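Local structure of phosphoglycerate oxidoreductase (4HY3) at residues E132-I137 and H314-L319; L248-F253 and F273-A278; F262-R267 and S289-E294. The protein probably reduces glyoxylate or hydroxypyruvate with a nicotinamide cofactor, through a Rossmann-type NAD-binding domain of the D-2-hydroxyacid dehydrogenase family. All coordinates share one frame; numbering follows the deposited sequence.

Contact 1. Residues E132-I137 and H314-L319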
loop_
_atom_site.group_PDB
_atom_site.type_symbol
_atom_site.label_atom_id
_atom_site.label_comp_id
_atom_site.label_asym_id
_atom_site.label_seq_id
_atom_site.Cartn_x
_atom_site.Cartn_y
_atom_site.Cartn_z
ATOM N N GLU A 132 12.492 4.880 -13.058
ATOM C CA GLU A 132 11.048 5.026 -13.225
ATOM C C GLU A 132 10.701 4.986 -14.723
ATOM O O GLU A 132 9.831 4.197 -15.134
ATOM C CB GLU A 132 10.548 6.304 -12.541
ATOM C CG GLU A 132 9.051 6.460 -12.472
ATOM C CD GLU A 132 8.385 5.269 -11.809
ATOM O OE1 GLU A 132 8.726 4.961 -10.642
ATOM O OE2 GLU A 132 7.512 4.634 -12.445
ATOM N N PRO A 133 11.386 5.820 -15.548
ATOM C CA PRO A 133 11.204 5.688 -16.994
ATOM C C PRO A 133 11.240 4.210 -17.459
ATOM O O PRO A 133 10.306 3.752 -18.093
ATOM C CB PRO A 133 12.386 6.482 -17.570
ATOM C CG PRO A 133 12.650 7.537 -16.544
ATOM C CD PRO A 133 12.298 6.937 -15.211
ATOM N N VAL A 134 12.278 3.468 -17.103
ATOM C CA VAL A 134 12.403 2.096 -17.558
ATOM C C VAL A 134 11.381 1.120 -16.965
ATOM O O VAL A 134 10.884 0.261 -17.669
ATOM C CB VAL A 134 13.823 1.587 -17.363
ATOM C CG1 VAL A 134 13.935 0.163 -17.871
ATOM C CG2 VAL A 134 14.776 2.495 -18.120
ATOM N N ALA A 135 11.054 1.249 -15.689
ATOM C CA ALA A 135 9.909 0.498 -15.152
ATOM C C ALA A 135 8.672 0.726 -16.004
ATOM O O ALA A 135 8.067 -0.211 -16.480
ATOM C CB ALA A 135 9.630 0.838 -13.680
ATOM N N GLU A 136 8.289 1.969 -16.212
ATOM C CA GLU A 136 6.987 2.203 -16.813
ATOM C C GLU A 136 6.823 1.571 -18.173
ATOM O O GLU A 136 5.889 0.787 -18.376
ATOM C CB GLU A 136 6.654 3.682 -16.819
ATOM C CG GLU A 136 6.539 4.160 -15.383
ATOM C CD GLU A 136 5.781 5.456 -15.216
ATOM O OE1 GLU A 136 5.295 6.043 -16.220
ATOM O OE2 GLU A 136 5.674 5.880 -14.055
ATOM N N ILE A 137 7.747 1.881 -19.086
ATOM C CA ILE A 137 7.712 1.308 -20.437
ATOM C C ILE A 137 7.879 -0.214 -20.384
ATOM O O ILE A 137 7.435 -0.926 -21.287
ATOM C CB ILE A 137 8.760 1.923 -21.376
ATOM C CG1 ILE A 137 8.388 1.657 -22.831
ATOM C CG2 ILE A 137 10.151 1.371 -21.108
ATOM C CD1 ILE A 137 7.911 2.876 -23.560
ATOM N N HIS A 314 16.195 1.374 -27.951
ATOM C CA HIS A 314 16.999 1.809 -26.787
ATOM C C HIS A 314 16.557 3.146 -26.230
ATOM O O HIS A 314 17.348 4.074 -26.035
ATOM C CB HIS A 314 18.493 1.772 -27.123
ATOM C CG HIS A 314 19.394 1.541 -25.934
ATOM N ND1 HIS A 314 19.049 1.884 -24.670
ATOM C CD2 HIS A 314 20.681 1.022 -25.859
ATOM C CE1 HIS A 314 20.057 1.573 -23.826
ATOM N NE2 HIS A 314 21.053 1.033 -24.556
ATOM N N ARG A 315 15.273 3.242 -25.937
ATOM C CA ARG A 315 14.686 4.503 -25.509
ATOM C C ARG A 315 13.876 4.353 -24.236
ATOM O O ARG A 315 12.947 5.121 -23.996
ATOM C CB ARG A 315 13.763 4.998 -26.601
ATOM C CG ARG A 315 12.612 4.041 -26.847
ATOM C CD ARG A 315 11.999 4.179 -28.220
ATOM N NE ARG A 315 10.569 4.068 -28.033
ATOM C CZ ARG A 315 9.736 5.087 -28.142
ATOM N NH1 ARG A 315 10.207 6.278 -28.502
ATOM N NH2 ARG A 315 8.438 4.901 -27.913
ATOM N N ALA A 316 14.208 3.369 -23.416
ATOM C CA ALA A 316 13.430 3.123 -22.219
ATOM C C ALA A 316 13.683 4.197 -21.161
ATOM O O ALA A 316 12.815 4.467 -20.334
ATOM C CB ALA A 316 13.717 1.731 -21.670
ATOM N N GLY A 317 14.865 4.809 -21.190
ATOM C CA GLY A 317 15.289 5.725 -20.119
ATOM C C GLY A 317 15.499 7.195 -20.472
ATOM O O GLY A 317 15.354 8.036 -19.613
ATOM N N ALA A 318 15.834 7.512 -21.725
ATOM C CA ALA A 318 16.110 8.892 -22.134
ATOM C C ALA A 318 14.866 9.755 -22.283
ATOM O O ALA A 318 14.444 10.045 -23.395
ATOM C CB ALA A 318 16.920 8.905 -23.426
ATOM N N LEU A 319 14.290 10.174 -21.160
ATOM C CA LEU A 319 13.167 11.122 -21.146
ATOM C C LEU A 319 13.636 12.432 -20.547
ATOM O O LEU A 319 14.407 12.396 -19.588
ATOM C CB LEU A 319 12.081 10.617 -20.231
ATOM C CG LEU A 319 10.933 9.788 -20.744
ATOM C CD1 LEU A 319 11.456 8.652 -21.591
ATOM C CD2 LEU A 319 10.172 9.253 -19.543
#
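Ala316 packs its methyl group against Val134 and Ile137 on one side of helix 131-147. This is the tight part of the contact. Ile137 CG2 lies 3.6 Å from Ala316 CB, and Val134 CG2 lies 3.8 Å from the same Ala316 CB. With Val134 CG1 anti to the backbone N (chi1 -179°), CG2 is left beside the backbone N and lies over the Ala316 carbonyl group. Pro133 CB comes within 3.4 Å of Ala316 O.

Toward Gly317 the packing thins. Val134 CG2 is 3.8 Å from Gly317 CA, and Leu319 CD2 meets Pro133 CB at 4.1 Å. Gly317 is partly exposed and marks the open side. Val134 N is 3.4 Å from Ala316 O, but the angle is too poor for a hydrogen bond. The contact is therefore held by apolar packing.

A second subunit closes in beside it, with its Arg147 on Ile137. Within the chain, the loop that follows strand 309-311 is laid on helix 131-147 just before helix 320-338 begins. Such packing beside the helices that link the two domains fits the two-domain fold of D-2-hydroxyacid dehydrogenases.

Contact 2. Residues L248-F253 and F273-A278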
loop_
_atom_site.group_PDB
_atom_site.type_symbol
_atom_site.label_atom_id
_atom_site.label_comp_id
_atom_site.label_asym_id
_atom_site.label_seq_id
_atom_site.Cartn_x
_atom_site.Cartn_y
_atom_site.Cartn_z
ATOM N N LEU A 248 21.939 -17.034 -19.975
ATOM C CA LEU A 248 20.658 -17.188 -20.722
ATOM C C LEU A 248 20.796 -17.434 -22.242
ATOM O O LEU A 248 20.648 -16.502 -23.057
ATOM C CB LEU A 248 19.712 -15.990 -20.508
ATOM C CG LEU A 248 19.533 -15.376 -19.129
ATOM C CD1 LEU A 248 18.862 -14.026 -19.227
ATOM C CD2 LEU A 248 18.732 -16.298 -18.241
ATOM N N GLY A 249 21.057 -18.686 -22.615
ATOM C CA GLY A 249 21.188 -19.060 -24.025
ATOM C C GLY A 249 20.052 -19.942 -24.499
ATOM O O GLY A 249 18.980 -19.955 -23.889
ATOM N N ALA A 250 20.297 -20.694 -25.574
ATOM C CA ALA A 250 19.271 -21.546 -26.177
ATOM C C ALA A 250 18.597 -22.431 -25.122
ATOM O O ALA A 250 17.374 -22.645 -25.147
ATOM C CB ALA A 250 19.864 -22.379 -27.311
ATOM N N GLU A 251 19.410 -22.886 -24.171
ATOM C CA GLU A 251 19.034 -23.872 -23.166
ATOM C C GLU A 251 18.218 -23.209 -22.049
ATOM O O GLU A 251 17.228 -23.761 -21.560
ATOM C CB GLU A 251 20.313 -24.540 -22.648
ATOM C CG GLU A 251 20.115 -25.845 -21.908
ATOM C CD GLU A 251 19.925 -25.632 -20.425
ATOM O OE1 GLU A 251 20.896 -25.199 -19.762
ATOM O OE2 GLU A 251 18.805 -25.892 -19.928
ATOM N N ALA A 252 18.631 -22.010 -21.664
ATOM C CA ALA A 252 17.852 -21.201 -20.737
ATOM C C ALA A 252 16.427 -20.915 -21.244
ATOM O O ALA A 252 15.476 -20.952 -20.471
ATOM C CB ALA A 252 18.580 -19.904 -20.450
ATOM N N PHE A 253 16.279 -20.645 -22.536
ATOM C CA PHE A 253 14.964 -20.284 -23.065
ATOM C C PHE A 253 13.915 -21.394 -23.059
ATOM O O PHE A 253 12.817 -21.205 -22.552
ATOM C CB PHE A 253 15.084 -19.622 -24.430
ATOM C CG PHE A 253 15.609 -18.220 -24.354
ATOM C CD1 PHE A 253 14.831 -17.202 -23.790
ATOM C CD2 PHE A 253 16.884 -17.914 -24.812
ATOM C CE1 PHE A 253 15.317 -15.906 -23.702
ATOM C CE2 PHE A 253 17.372 -16.621 -24.722
ATOM C CZ PHE A 253 16.588 -15.619 -24.169
ATOM N N PHE A 273 21.223 -13.617 -28.591
ATOM C CA PHE A 273 20.104 -13.040 -29.303
ATOM C C PHE A 273 19.429 -14.051 -30.213
ATOM O O PHE A 273 18.209 -14.245 -30.138
ATOM C CB PHE A 273 20.466 -11.747 -30.034
ATOM C CG PHE A 273 19.438 -10.677 -29.852
ATOM C CD1 PHE A 273 19.562 -9.752 -28.824
ATOM C CD2 PHE A 273 18.303 -10.638 -30.652
ATOM C CE1 PHE A 273 18.588 -8.786 -28.622
ATOM C CE2 PHE A 273 17.328 -9.672 -30.463
ATOM C CZ PHE A 273 17.470 -8.749 -29.444
ATOM N N ASP A 274 20.231 -14.726 -31.038
ATOM C CA ASP A 274 19.706 -15.704 -31.993
ATOM C C ASP A 274 19.117 -16.898 -31.248
ATOM O O ASP A 274 18.189 -17.530 -31.737
ATOM C CB ASP A 274 20.771 -16.160 -33.003
ATOM C CG ASP A 274 21.881 -15.126 -33.215
ATOM O OD1 ASP A 274 21.909 -14.484 -34.291
ATOM O OD2 ASP A 274 22.725 -14.965 -32.299
ATOM N N ALA A 275 19.645 -17.200 -30.063
ATOM C CA ALA A 275 18.990 -18.179 -29.188
ATOM C C ALA A 275 17.601 -17.689 -28.812
ATOM O O ALA A 275 16.646 -18.459 -28.880
ATOM C CB ALA A 275 19.814 -18.466 -27.943
ATOM N N LEU A 276 17.491 -16.404 -28.449
ATOM C CA LEU A 276 16.191 -15.784 -28.121
ATOM C C LEU A 276 15.215 -15.719 -29.310
ATOM O O LEU A 276 14.067 -16.148 -29.200
ATOM C CB LEU A 276 16.377 -14.404 -27.474
ATOM C CG LEU A 276 15.135 -13.494 -27.407
ATOM C CD1 LEU A 276 14.186 -13.822 -26.259
ATOM C CD2 LEU A 276 15.558 -12.040 -27.393
HETATM N N MSE A 277 15.670 -15.202 -30.443
HETATM C CA MSE A 277 14.838 -15.188 -31.655
HETATM C C MSE A 277 14.319 -16.580 -31.981
HETATM O O MSE A 277 13.123 -16.771 -32.255
HETATM C CB MSE A 277 15.646 -14.584 -32.793
HETATM C CG MSE A 277 15.938 -13.128 -32.464
HETATM SE SE MSE A 277 16.537 -12.163 -34.072
HETATM C CE MSE A 277 14.891 -12.315 -35.148
ATOM N N ALA A 278 15.210 -17.567 -31.927
ATOM C CA ALA A 278 14.855 -18.947 -32.182
ATOM C C ALA A 278 13.628 -19.378 -31.373
ATOM O O ALA A 278 12.687 -19.941 -31.944
ATOM C CB ALA A 278 16.039 -19.857 -31.909
#
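Two successive helices of the Rossmann-type domain meet here, where Ala250 and Phe253 of helix 250-254 pack on Ala275 and Leu276 of helix 273-281. Strand 261-264 runs between them in the chain, so the contact joins the helices of two neighbouring beta-alpha-beta crossovers.

At the start of helix 250-254 the backbones come close. Ala250 CA and Ala275 CA are 4.5 Å apart. The Ala275 methyl points toward the first helical turn, and its CB lies 3.3 Å from Ala250 N. The two methyl groups meet, with Ala250 CB 4.0 Å from Ala275 CB. Gly249, the N-cap, adds its carbonyl carbon to this patch. The small residues allow the close approach.

One turn on, the Phe253 ring reaches across to Leu276. Its CG is anti to the carbonyl carbon (chi1 -74°), and this swings the ring toward helix 273-281. Leu276 CA lies over one ring face as a CH-pi contact, 4.0 Å from the centroid of the Phe253 ring and 24° off the ring normal. The leucine side chain then runs out past the far end of the ring. Leu276 CB touches Phe253 CZ at 3.5 Å, and Leu276 CD1 touches Phe253 CE1 at 3.5 Å. With an alanine at Phe253 the ring would be gone from over Leu276 CA and beside its CB and CD1, which is likely to open a gap between the helices and cost Phe262 its edge-to-face partner.

Phe262 belongs to strand 261-264, and Leu276 also rests on Phe309 of strand 309-311. Ala250 lies at the exposed end of the contact. The chemistry across the contact is apolar throughout, which implies that the helices are matched by shape and by ring packing and not by polar bonds.

Contact 3. Residues F262-R267 and S289-E294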
loop_
_atom_site.group_PDB
_atom_site.type_symbol
_atom_site.label_atom_id
_atom_site.label_comp_id
_atom_site.label_asym_id
_atom_site.label_seq_id
_atom_site.Cartn_x
_atom_site.Cartn_y
_atom_site.Cartn_z
ATOM N N PHE A 262 8.966 -12.671 -21.890
ATOM C CA PHE A 262 10.361 -12.352 -21.585
ATOM C C PHE A 262 10.724 -10.930 -22.022
ATOM O O PHE A 262 10.708 -10.601 -23.215
ATOM C CB PHE A 262 11.295 -13.371 -22.261
ATOM C CG PHE A 262 12.748 -13.033 -22.155
ATOM C CD1 PHE A 262 13.515 -13.550 -21.117
ATOM C CD2 PHE A 262 13.352 -12.201 -23.093
ATOM C CE1 PHE A 262 14.870 -13.245 -21.014
ATOM C CE2 PHE A 262 14.702 -11.887 -23.003
ATOM C CZ PHE A 262 15.468 -12.415 -21.964
ATOM N N ILE A 263 11.098 -10.108 -21.049
ATOM C CA ILE A 263 11.231 -8.682 -21.289
ATOM C C ILE A 263 12.630 -8.156 -20.957
ATOM O O ILE A 263 13.053 -8.139 -19.803
ATOM C CB ILE A 263 10.113 -7.918 -20.543
ATOM C CG1 ILE A 263 8.737 -8.465 -20.959
ATOM C CG2 ILE A 263 10.192 -6.429 -20.821
ATOM C CD1 ILE A 263 7.676 -8.361 -19.893
ATOM N N LEU A 264 13.344 -7.727 -21.987
ATOM C CA LEU A 264 14.753 -7.350 -21.862
ATOM C C LEU A 264 14.970 -5.821 -21.760
ATOM O O LEU A 264 14.773 -5.080 -22.742
ATOM C CB LEU A 264 15.530 -7.916 -23.045
ATOM C CG LEU A 264 17.026 -7.689 -23.037
ATOM C CD1 LEU A 264 17.642 -8.380 -21.829
ATOM C CD2 LEU A 264 17.624 -8.193 -24.347
ATOM N N LEU A 265 15.408 -5.362 -20.587
ATOM C CA LEU A 265 15.470 -3.936 -20.320
ATOM C C LEU A 265 16.870 -3.402 -20.130
ATOM O O LEU A 265 17.094 -2.203 -20.234
ATOM C CB LEU A 265 14.601 -3.579 -19.102
ATOM C CG LEU A 265 13.119 -3.886 -19.285
ATOM C CD1 LEU A 265 12.353 -3.894 -17.975
ATOM C CD2 LEU A 265 12.503 -2.940 -20.305
ATOM N N SER A 266 17.821 -4.270 -19.838
ATOM C CA SER A 266 19.184 -3.805 -19.621
ATOM C C SER A 266 20.158 -4.778 -20.237
ATOM O O SER A 266 20.047 -5.988 -20.008
ATOM C CB SER A 266 19.466 -3.750 -18.134
ATOM O OG SER A 266 19.321 -5.055 -17.573
ATOM N N ARG A 267 21.105 -4.259 -21.014
ATOM C CA ARG A 267 22.299 -5.010 -21.351
ATOM C C ARG A 267 21.951 -6.180 -22.280
ATOM O O ARG A 267 21.460 -7.220 -21.831
ATOM C CB ARG A 267 22.957 -5.496 -20.038
ATOM C CG ARG A 267 24.477 -5.499 -19.997
ATOM C CD ARG A 267 25.097 -4.107 -20.008
ATOM N NE ARG A 267 26.526 -4.170 -20.340
ATOM C CZ ARG A 267 27.090 -3.563 -21.380
ATOM N NH1 ARG A 267 26.356 -2.826 -22.196
ATOM N NH2 ARG A 267 28.391 -3.695 -21.603
ATOM N N SER A 289 12.293 -6.474 -26.243
ATOM C CA SER A 289 13.498 -5.885 -25.701
ATOM C C SER A 289 13.581 -4.419 -26.102
ATOM O O SER A 289 12.971 -4.020 -27.102
ATOM C CB SER A 289 14.746 -6.615 -26.199
ATOM O OG SER A 289 15.924 -5.946 -25.748
ATOM N N ASP A 290 14.349 -3.652 -25.319
ATOM C CA ASP A 290 14.705 -2.271 -25.634
ATOM C C ASP A 290 16.164 -2.156 -25.994
ATOM O O ASP A 290 16.624 -1.113 -26.428
ATOM C CB ASP A 290 14.399 -1.316 -24.468
ATOM C CG ASP A 290 14.458 0.154 -24.890
ATOM O OD1 ASP A 290 13.679 0.591 -25.784
ATOM O OD2 ASP A 290 15.310 0.870 -24.344
ATOM N N VAL A 291 16.903 -3.233 -25.809
ATOM C CA VAL A 291 18.322 -3.195 -26.106
ATOM C C VAL A 291 18.662 -4.315 -27.092
ATOM O O VAL A 291 17.945 -5.310 -27.180
ATOM C CB VAL A 291 19.153 -3.221 -24.801
ATOM C CG1 VAL A 291 19.017 -4.574 -24.112
ATOM C CG2 VAL A 291 20.620 -2.848 -25.054
ATOM N N TYR A 292 19.721 -4.123 -27.869
ATOM C CA TYR A 292 20.036 -5.022 -28.984
ATOM C C TYR A 292 21.538 -5.246 -29.084
ATOM O O TYR A 292 22.307 -4.413 -28.602
ATOM C CB TYR A 292 19.467 -4.463 -30.288
ATOM C CG TYR A 292 17.984 -4.472 -30.245
ATOM C CD1 TYR A 292 17.274 -5.581 -30.654
ATOM C CD2 TYR A 292 17.281 -3.394 -29.732
ATOM C CE1 TYR A 292 15.890 -5.611 -30.576
ATOM C CE2 TYR A 292 15.906 -3.418 -29.642
ATOM C CZ TYR A 292 15.226 -4.532 -30.061
ATOM O OH TYR A 292 13.873 -4.555 -29.977
ATOM N N PRO A 293 21.964 -6.365 -29.704
ATOM C CA PRO A 293 23.390 -6.696 -29.723
ATOM C C PRO A 293 24.215 -5.645 -30.447
ATOM O O PRO A 293 25.408 -5.512 -30.172
ATOM C CB PRO A 293 23.443 -8.025 -30.475
ATOM C CG PRO A 293 22.223 -8.025 -31.334
ATOM C CD PRO A 293 21.174 -7.266 -30.567
ATOM N N GLU A 294 23.582 -4.900 -31.352
ATOM C CA GLU A 294 24.235 -3.776 -32.024
ATOM C C GLU A 294 23.266 -2.584 -32.227
ATOM O O GLU A 294 22.095 -2.770 -32.601
ATOM C CB GLU A 294 24.842 -4.241 -33.342
ATOM C CG GLU A 294 25.830 -3.262 -33.944
ATOM C CD GLU A 294 26.045 -3.515 -35.424
ATOM O OE1 GLU A 294 25.792 -4.655 -35.884
ATOM O OE2 GLU A 294 26.466 -2.568 -36.125
#
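Leu264 and Asp290 share the hydrogen bond of this contact. Asp290 N donates to Leu264 O at 3.0 Å, with an N-H...O angle of 161°. The donor lies nearly on the line of the C=O bond. Ser289 CA adds a CA-H...O contact to the same Leu264 O at 3.3 Å. Leu264 and Ser289 form a parallel beta bridge here.

A second polar bond stays within 289-294. Ser289 OG, anti to the backbone N (chi1 175°), donates to Val291 O at 2.6 Å, in the carbonyl plane and on a lone pair. It ties the strand end to the loop that follows.

Van der Waals packing centres on Leu264 and Val291. Leu264 CB faces Ser289 CB at 3.5 Å, and Leu264 CD2 lies beside the hydroxyl, 3.1 Å from Ser289 OG. Leu264 CG meets Val291 CG1 at 3.9 Å. The same Val291 methyl approaches a backbone atom, Arg267 N, at 3.7 Å.

The charged groups turn elsewhere. Arg267 forms a salt bridge with Asp269. The Asp290 carboxylate takes the backbone N-H groups of Arg315 and Ala316.

Strand 261-264 lies between strands 233-236 and 286-289 of the parallel sheet, and helix 131-147 packs on Ile263 and Leu265.

Overall arrangement
From the N terminus, the chain first forms most of the other domain and enters helix 131-147. Residues 314-319 return to that helix, so contact 1 closes the longest loop and spans nearly the whole NAD-binding domain. Contacts 2 and 3 both fall within this span. They cross each other: 248-253, 262-267, 273-278 and 289-294 come in alternating order. Contact 2 joins two helices on one side of the parallel sheet, and contact 3 joins adjacent strand ends. They meet at several places, among them Phe273 on Tyr292 and Pro293. Contacts 1 and 3 touch through the Asp290 carboxylate, while contacts 1 and 2 stay about 10 Å apart at their nearest atoms.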